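Local atomic coordinates of protein involved in catabolism of external DNA (Legionella pneumophila subsp. pneumophila, PDB entry 2OO3), a protein that probably methylates N6 of adenine 2030 in 23S ribosomal RNA, with S-adenosyl-L-methionine as the methyl donor. Residues A[132-136]-A[137-141]; A[147-150]-A[151-155]; A[263-266]-A[267-270]. One frame throughout, in Å; residues are numbered along the deposited sequence.

Contact 1 (A[132-136]-A[137-141]); sequences LPHFN and KKVYV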
loop_
_atom_site.group_PDB
_atom_site.type_symbol
_atom_site.label_atom_id
_atom_site.label_comp_id
_atom_site.label_asym_id
_atom_site.label_seq_id
_atom_site.Cartn_x
_atom_site.Cartn_y
_atom_site.Cartn_z
ATOM N N LEU A 132 0.831 11.355 14.868
ATOM C CA LEU A 132 1.979 10.530 14.422
ATOM C C LEU A 132 3.304 11.226 14.638
ATOM O O LEU A 132 3.402 12.426 14.334
ATOM C CB LEU A 132 1.854 10.213 12.940
ATOM C CG LEU A 132 0.909 9.045 12.585
ATOM C CD1 LEU A 132 1.781 7.913 12.100
ATOM C CD2 LEU A 132 -0.098 8.588 13.718
ATOM N N PRO A 133 4.327 10.484 15.151
ATOM C CA PRO A 133 5.656 11.103 15.261
ATOM C C PRO A 133 6.203 11.419 13.853
ATOM O O PRO A 133 5.910 10.673 12.893
ATOM C CB PRO A 133 6.529 10.002 15.930
ATOM C CG PRO A 133 5.827 8.704 15.643
ATOM C CD PRO A 133 4.333 9.079 15.620
ATOM N N HIS A 134 6.967 12.502 13.730
ATOM C CA HIS A 134 7.597 12.858 12.452
ATOM C C HIS A 134 9.067 12.507 12.465
ATOM O O HIS A 134 9.696 12.493 11.421
ATOM C CB HIS A 134 7.433 14.365 12.129
ATOM C CG HIS A 134 6.002 14.787 11.962
ATOM N ND1 HIS A 134 5.611 16.108 11.840
ATOM C CD2 HIS A 134 4.863 14.048 11.923
ATOM C CE1 HIS A 134 4.295 16.155 11.692
ATOM N NE2 HIS A 134 3.818 14.922 11.763
ATOM N N PHE A 135 9.617 12.206 13.635
ATOM C CA PHE A 135 11.090 12.080 13.766
ATOM C C PHE A 135 11.746 13.323 13.143
ATOM O O PHE A 135 11.310 14.442 13.418
ATOM C CB PHE A 135 11.574 10.777 13.139
ATOM C CG PHE A 135 10.865 9.555 13.667
ATOM C CD1 PHE A 135 10.871 9.255 15.020
ATOM C CD2 PHE A 135 10.160 8.738 12.827
ATOM C CE1 PHE A 135 10.164 8.130 15.510
ATOM C CE2 PHE A 135 9.480 7.612 13.315
ATOM C CZ PHE A 135 9.473 7.324 14.641
ATOM N N ASN A 136 12.747 13.143 12.282
ATOM C CA ASN A 136 13.308 14.279 11.549
ATOM C C ASN A 136 12.767 14.402 10.118
ATOM O O ASN A 136 13.421 15.019 9.258
ATOM C CB ASN A 136 14.856 14.225 11.541
ATOM C CG ASN A 136 15.394 13.041 10.732
ATOM O OD1 ASN A 136 14.720 12.014 10.599
ATOM N ND2 ASN A 136 16.624 13.172 10.216
ATOM N N LYS A 137 11.580 13.849 9.850
ATOM C CA LYS A 137 11.009 13.957 8.484
ATOM C C LYS A 137 10.086 15.134 8.383
ATOM O O LYS A 137 9.687 15.752 9.393
ATOM C CB LYS A 137 10.234 12.702 8.048
ATOM C CG LYS A 137 10.812 11.394 8.497
ATOM C CD LYS A 137 12.290 11.182 8.088
ATOM C CE LYS A 137 12.856 10.121 9.026
ATOM N NZ LYS A 137 13.459 9.030 8.293
ATOM N N LYS A 138 9.727 15.425 7.151
ATOM C CA LYS A 138 8.975 16.611 6.798
ATOM C C LYS A 138 7.562 16.103 6.418
ATOM O O LYS A 138 7.349 15.572 5.327
ATOM C CB LYS A 138 9.710 17.261 5.614
ATOM C CG LYS A 138 9.261 18.606 5.173
ATOM C CD LYS A 138 10.416 19.340 4.340
ATOM C CE LYS A 138 10.779 18.651 3.007
ATOM N NZ LYS A 138 12.097 19.097 2.379
ATOM N N VAL A 139 6.611 16.248 7.340
ATOM C CA VAL A 139 5.322 15.595 7.204
ATOM C C VAL A 139 4.164 16.600 7.194
ATOM O O VAL A 139 3.930 17.289 8.183
ATOM C CB VAL A 139 5.082 14.547 8.333
ATOM C CG1 VAL A 139 3.712 13.845 8.146
ATOM C CG2 VAL A 139 6.193 13.501 8.364
ATOM N N TYR A 140 3.458 16.688 6.078
ATOM C CA TYR A 140 2.286 17.574 5.974
ATOM C C TYR A 140 1.004 16.782 6.005
ATOM O O TYR A 140 0.729 16.004 5.084
ATOM C CB TYR A 140 2.355 18.387 4.684
ATOM C CG TYR A 140 3.539 19.327 4.709
ATOM C CD1 TYR A 140 3.404 20.638 5.213
ATOM C CD2 TYR A 140 4.806 18.904 4.276
ATOM C CE1 TYR A 140 4.499 21.502 5.269
ATOM C CE2 TYR A 140 5.919 19.779 4.321
ATOM C CZ TYR A 140 5.743 21.074 4.808
ATOM O OH TYR A 140 6.834 21.918 4.850
ATOM N N VAL A 141 0.214 16.973 7.052
ATOM C CA VAL A 141 -1.045 16.234 7.214
ATOM C C VAL A 141 -2.201 17.138 6.828
ATOM O O VAL A 141 -2.316 18.245 7.371
ATOM C CB VAL A 141 -1.222 15.791 8.666
ATOM C CG1 VAL A 141 -2.529 14.985 8.855
ATOM C CG2 VAL A 141 -0.019 14.976 9.129
#
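His134 lays one face of its imidazole on Val139, five residues further on. Val139 CB sits almost over the ring centre, 3.6 Å from the centroid of the His134 ring and 7° off its normal, a CH-pi contact. The two methyl branches divide the ring between them: CG2 comes to 3.8 Å from His134 CG, while CG1 approaches NE2 at the same distance. With CG1 anti to the backbone N (chi1 -179°), the branches of Val139 spread along the imidazole instead of one of them jutting into it. This is the tight part of the contact, and helix 102-109 adds to it, since Ile107 also touches Val139. The other end is looser and lies toward solvent. There the chain reverses in a type II' beta turn from His134 to Lys137, closed by Lys137 N to His134 O at 2.8 Å. Phe135, at the second position, needs a phi of 50°, unusual for a residue with a side chain. Asn136 is exposed at the bend; its OD1 lies 3.1 Å from Lys137 CE. The lysine chain folds back beside the turn, its CG 3.3 Å from His134 O, and its NZ hydrogen-bonds to Leu110 O, tying the turn to the end of helix 102-109. Lys138 and Tyr140 pair through their backbones with strand 115-119. The turn thus delivers the chain from helix 123-129 into edge strand 139-142, completing a beta-alpha-beta crossover of the kind found in Rossmann-like methyltransferases.

Contact 2 (A[147-150]-A[151-155]); sequences VSKL and NALLP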
loop_
_atom_site.group_PDB
_atom_site.type_symbol
_atom_site.label_atom_id
_atom_site.label_comp_id
_atom_site.label_asym_id
_atom_site.label_seq_id
_atom_site.Cartn_x
_atom_site.Cartn_y
_atom_site.Cartn_z
ATOM N N VAL A 147 -8.047 12.084 -3.223
ATOM C CA VAL A 147 -8.208 11.766 -4.639
ATOM C C VAL A 147 -8.310 13.060 -5.483
ATOM O O VAL A 147 -7.704 13.159 -6.550
ATOM C CB VAL A 147 -9.416 10.804 -4.854
ATOM C CG1 VAL A 147 -9.667 10.524 -6.356
ATOM C CG2 VAL A 147 -9.133 9.464 -4.132
ATOM N N SER A 148 -9.038 14.049 -4.958
ATOM C CA SER A 148 -9.135 15.369 -5.565
ATOM C C SER A 148 -7.789 16.093 -5.542
ATOM O O SER A 148 -7.491 16.839 -6.458
ATOM C CB SER A 148 -10.268 16.198 -4.908
ATOM O OG SER A 148 -9.849 16.780 -3.671
ATOM N N LYS A 149 -6.952 15.824 -4.544
ATOM C CA LYS A 149 -5.628 16.460 -4.438
ATOM C C LYS A 149 -4.599 16.047 -5.473
ATOM O O LYS A 149 -3.651 16.813 -5.741
ATOM C CB LYS A 149 -5.006 16.242 -3.053
ATOM C CG LYS A 149 -5.422 17.251 -2.024
ATOM C CD LYS A 149 -4.913 18.627 -2.372
ATOM C CE LYS A 149 -5.362 19.662 -1.360
ATOM N NZ LYS A 149 -4.992 21.017 -1.856
ATOM N N LEU A 150 -4.749 14.844 -6.034
ATOM C CA LEU A 150 -3.867 14.393 -7.101
ATOM C C LEU A 150 -3.653 15.491 -8.165
ATOM O O LEU A 150 -2.515 15.796 -8.556
ATOM C CB LEU A 150 -4.409 13.116 -7.739
ATOM C CG LEU A 150 -4.301 11.829 -6.922
ATOM C CD1 LEU A 150 -4.917 10.665 -7.670
ATOM C CD2 LEU A 150 -2.828 11.528 -6.600
ATOM N N ASN A 151 -4.749 16.106 -8.601
ATOM C CA ASN A 151 -4.705 17.108 -9.642
ATOM C C ASN A 151 -3.878 18.346 -9.263
ATOM O O ASN A 151 -3.158 18.880 -10.092
ATOM C CB ASN A 151 -6.148 17.467 -10.023
ATOM C CG ASN A 151 -6.248 18.483 -11.165
ATOM O OD1 ASN A 151 -7.018 19.464 -11.059
ATOM N ND2 ASN A 151 -5.517 18.245 -12.271
ATOM N N ALA A 152 -3.948 18.763 -7.998
ATOM C CA ALA A 152 -3.314 20.004 -7.541
ATOM C C ALA A 152 -1.820 19.884 -7.247
ATOM O O ALA A 152 -1.081 20.889 -7.338
ATOM C CB ALA A 152 -4.029 20.526 -6.296
ATOM N N LEU A 153 -1.383 18.674 -6.873
ATOM C CA LEU A 153 -0.061 18.464 -6.282
ATOM C C LEU A 153 0.957 17.870 -7.232
ATOM O O LEU A 153 2.119 17.751 -6.865
ATOM C CB LEU A 153 -0.150 17.559 -5.040
ATOM C CG LEU A 153 -1.022 18.086 -3.890
ATOM C CD1 LEU A 153 -1.084 17.079 -2.791
ATOM C CD2 LEU A 153 -0.487 19.406 -3.357
ATOM N N LEU A 154 0.529 17.503 -8.446
ATOM C CA LEU A 154 1.414 16.840 -9.404
ATOM C C LEU A 154 1.464 17.658 -10.707
ATOM O O LEU A 154 0.452 18.286 -11.069
ATOM C CB LEU A 154 0.954 15.397 -9.655
ATOM C CG LEU A 154 0.845 14.449 -8.451
ATOM C CD1 LEU A 154 0.291 13.100 -8.877
ATOM C CD2 LEU A 154 2.207 14.235 -7.776
ATOM N N PRO A 155 2.647 17.738 -11.362
ATOM C CA PRO A 155 3.946 17.208 -10.947
ATOM C C PRO A 155 4.521 18.000 -9.772
ATOM O O PRO A 155 4.322 19.217 -9.704
ATOM C CB PRO A 155 4.823 17.403 -12.187
ATOM C CG PRO A 155 4.200 18.584 -12.906
ATOM C CD PRO A 155 2.732 18.488 -12.634
#
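Leu153 folds across the carbonyl and side chain of Lys149, one helical turn back. Its CB lies 3.6 Å from Lys149 O, and CG stays over the same oxygen at 3.5 Å. Beyond the branch, CD1 remains near that carbonyl while reaching the lysine side chain, 4.0 Å from Lys149 CB and 4.2 Å from its CD. This course follows from chi1 of -60°, which sets CG anti to the carbonyl carbon and turns the branch back toward the preceding turn. Leu40 of strand 38-41 also touches Leu153. The oxygen beneath is gripped by two N-H groups: Leu153 N, 3.1 Å away, lies nearly on the line of the carbonyl although its own N-H is bent (136°), and Ala152 N at 3.0 Å makes a weaker bond. Outside the two segments, Lys149 NZ pairs with a sulfate ion, probably from the crystallisation liquor. On the buried side Leu150 and Leu154 run side by side in the same direction, with Leu150 CD2 4.2 Å from Leu154 CD1; both touch Ile163 of strand 161-165. A weak bond from Leu154 N to Leu150 O follows, just before a cis peptide at Pro155. The helix follows Asp145 and starts at about Gly146, both predicted to bind S-adenosyl-L-methionine, and links two parallel strands of the sheet, as helices do in a Rossmann-like methyltransferase.

Contact 3 (A[263-266]-A[267-270]); sequences YFNP and GSSS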
loop_
_atom_site.group_PDB
_atom_site.type_symbol
_atom_site.label_atom_id
_atom_site.label_comp_id
_atom_site.label_asym_id
_atom_site.label_seq_id
_atom_site.Cartn_x
_atom_site.Cartn_y
_atom_site.Cartn_z
ATOM N N TYR A 263 1.552 -18.803 4.512
ATOM C CA TYR A 263 0.903 -18.396 5.767
ATOM C C TYR A 263 -0.612 -18.254 5.636
ATOM O O TYR A 263 -1.343 -18.550 6.564
ATOM C CB TYR A 263 1.517 -17.084 6.309
ATOM C CG TYR A 263 2.971 -17.227 6.716
ATOM C CD1 TYR A 263 3.314 -17.753 7.963
ATOM C CD2 TYR A 263 3.998 -16.853 5.853
ATOM C CE1 TYR A 263 4.641 -17.909 8.335
ATOM C CE2 TYR A 263 5.345 -17.014 6.210
ATOM C CZ TYR A 263 5.657 -17.527 7.448
ATOM O OH TYR A 263 6.989 -17.664 7.823
ATOM N N PHE A 264 -1.094 -17.808 4.491
ATOM C CA PHE A 264 -2.527 -17.545 4.343
ATOM C C PHE A 264 -3.201 -18.709 3.601
ATOM O O PHE A 264 -2.915 -18.928 2.419
ATOM C CB PHE A 264 -2.753 -16.240 3.586
ATOM C CG PHE A 264 -2.025 -15.023 4.185
ATOM C CD1 PHE A 264 -1.881 -14.869 5.558
ATOM C CD2 PHE A 264 -1.552 -14.009 3.354
ATOM C CE1 PHE A 264 -1.231 -13.743 6.091
ATOM C CE2 PHE A 264 -0.888 -12.894 3.873
ATOM C CZ PHE A 264 -0.733 -12.772 5.264
ATOM N N ASN A 265 -4.099 -19.431 4.279
ATOM C CA ASN A 265 -4.775 -20.626 3.692
ATOM C C ASN A 265 -3.794 -21.542 2.936
ATOM O O ASN A 265 -3.972 -21.798 1.753
ATOM C CB ASN A 265 -5.927 -20.206 2.755
ATOM C CG ASN A 265 -6.990 -21.318 2.578
ATOM O OD1 ASN A 265 -6.968 -22.335 3.281
ATOM N ND2 ASN A 265 -7.914 -21.116 1.640
ATOM N N PRO A 266 -2.729 -22.017 3.603
ATOM C CA PRO A 266 -1.741 -22.709 2.785
ATOM C C PRO A 266 -2.320 -23.946 2.134
ATOM O O PRO A 266 -3.230 -24.578 2.679
ATOM C CB PRO A 266 -0.638 -23.074 3.770
ATOM C CG PRO A 266 -1.270 -23.020 5.097
ATOM C CD PRO A 266 -2.340 -21.969 5.016
ATOM N N GLY A 267 -1.820 -24.248 0.950
ATOM C CA GLY A 267 -2.356 -25.347 0.173
ATOM C C GLY A 267 -3.473 -24.902 -0.745
ATOM O O GLY A 267 -3.725 -25.565 -1.764
ATOM N N SER A 268 -4.144 -23.798 -0.414
ATOM C CA SER A 268 -5.249 -23.321 -1.282
ATOM C C SER A 268 -5.065 -21.907 -1.850
ATOM O O SER A 268 -5.599 -21.570 -2.918
ATOM C CB SER A 268 -6.584 -23.383 -0.532
ATOM O OG SER A 268 -6.932 -24.718 -0.220
ATOM N N SER A 269 -4.328 -21.075 -1.130
ATOM C CA SER A 269 -4.145 -19.688 -1.554
ATOM C C SER A 269 -3.249 -19.646 -2.782
ATOM O O SER A 269 -2.517 -20.620 -3.067
ATOM C CB SER A 269 -3.569 -18.832 -0.417
ATOM O OG SER A 269 -2.265 -19.270 -0.068
ATOM N N SER A 270 -3.348 -18.557 -3.557
ATOM C CA SER A 270 -2.576 -18.428 -4.801
ATOM C C SER A 270 -2.250 -16.952 -4.995
ATOM O O SER A 270 -2.784 -16.110 -4.282
ATOM C CB SER A 270 -3.347 -18.959 -6.018
ATOM O OG SER A 270 -4.555 -18.228 -6.219
#
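The backbone reverses from Asn265 to Ser268 in a type II beta turn, with Pro266 and Gly267 at the corners and Asn265 O taking N-H groups from both Ser268 and Ser269. The turn lies between helix 249-263 and edge strand 270-275 of the Rossmann-like methyltransferase fold. Ser268 N, 3.0 Å from Asn265 O, closes the turn itself; Ser269 N, also 3.0 Å from Asn265 O, adds a bond spanning one residue more. The two donors arrive from opposite faces of the carbonyl plane, so the oxygen is held from both. Gly267 has a phi of 90°, the positive value this turn requires at its third position, where glycine is common, and the ring of Pro266 fixes the corner before it. Asn265 itself adopts a left-handed backbone, bending the chain as it enters the turn. Its side chain then folds over Ser268: ND2 is 3.4 Å from Ser268 CB, and the amide CG is 3.8 Å from the same carbon. The hydrogen-bonding partner of ND2 is Leu227 O, beyond the end of strand 220-226, so the asparagine ties the turn to the neighbouring strand's exit. Phe264 turns its ring inward, against Leu225, Phe14, Val17 and Val69, while its carbonyl faces Ser269. Ser269 answers that carbonyl: with OG set between its own backbone N and carbonyl carbon (chi1 64°), the hydroxyl gives its hydrogen to Phe264 O at 2.6 Å, the C=O...OG angle being 177°.

The three contacts follow one another along the chain, each in a connection of a single Rossmann-like domain. Contacts 1 and 2 are neighbours, their centres 20 Å apart and their nearest atoms about 8 Å: strand 139-142, which contact 1 enters, is followed directly by helix 146-153 of contact 2. Contact 3 lies across the chain's centre, 37 Å from contact 1 and 38 Å from contact 2, centre to centre. Contacts 1 and 3 each lead into an outermost strand of the mixed eight-stranded sheet, 139-142 and 270-275. Contact 2 lies closest in sequence to the predicted S-adenosyl-L-methionine site, while the other two finish opposite borders of the sheet that carries it.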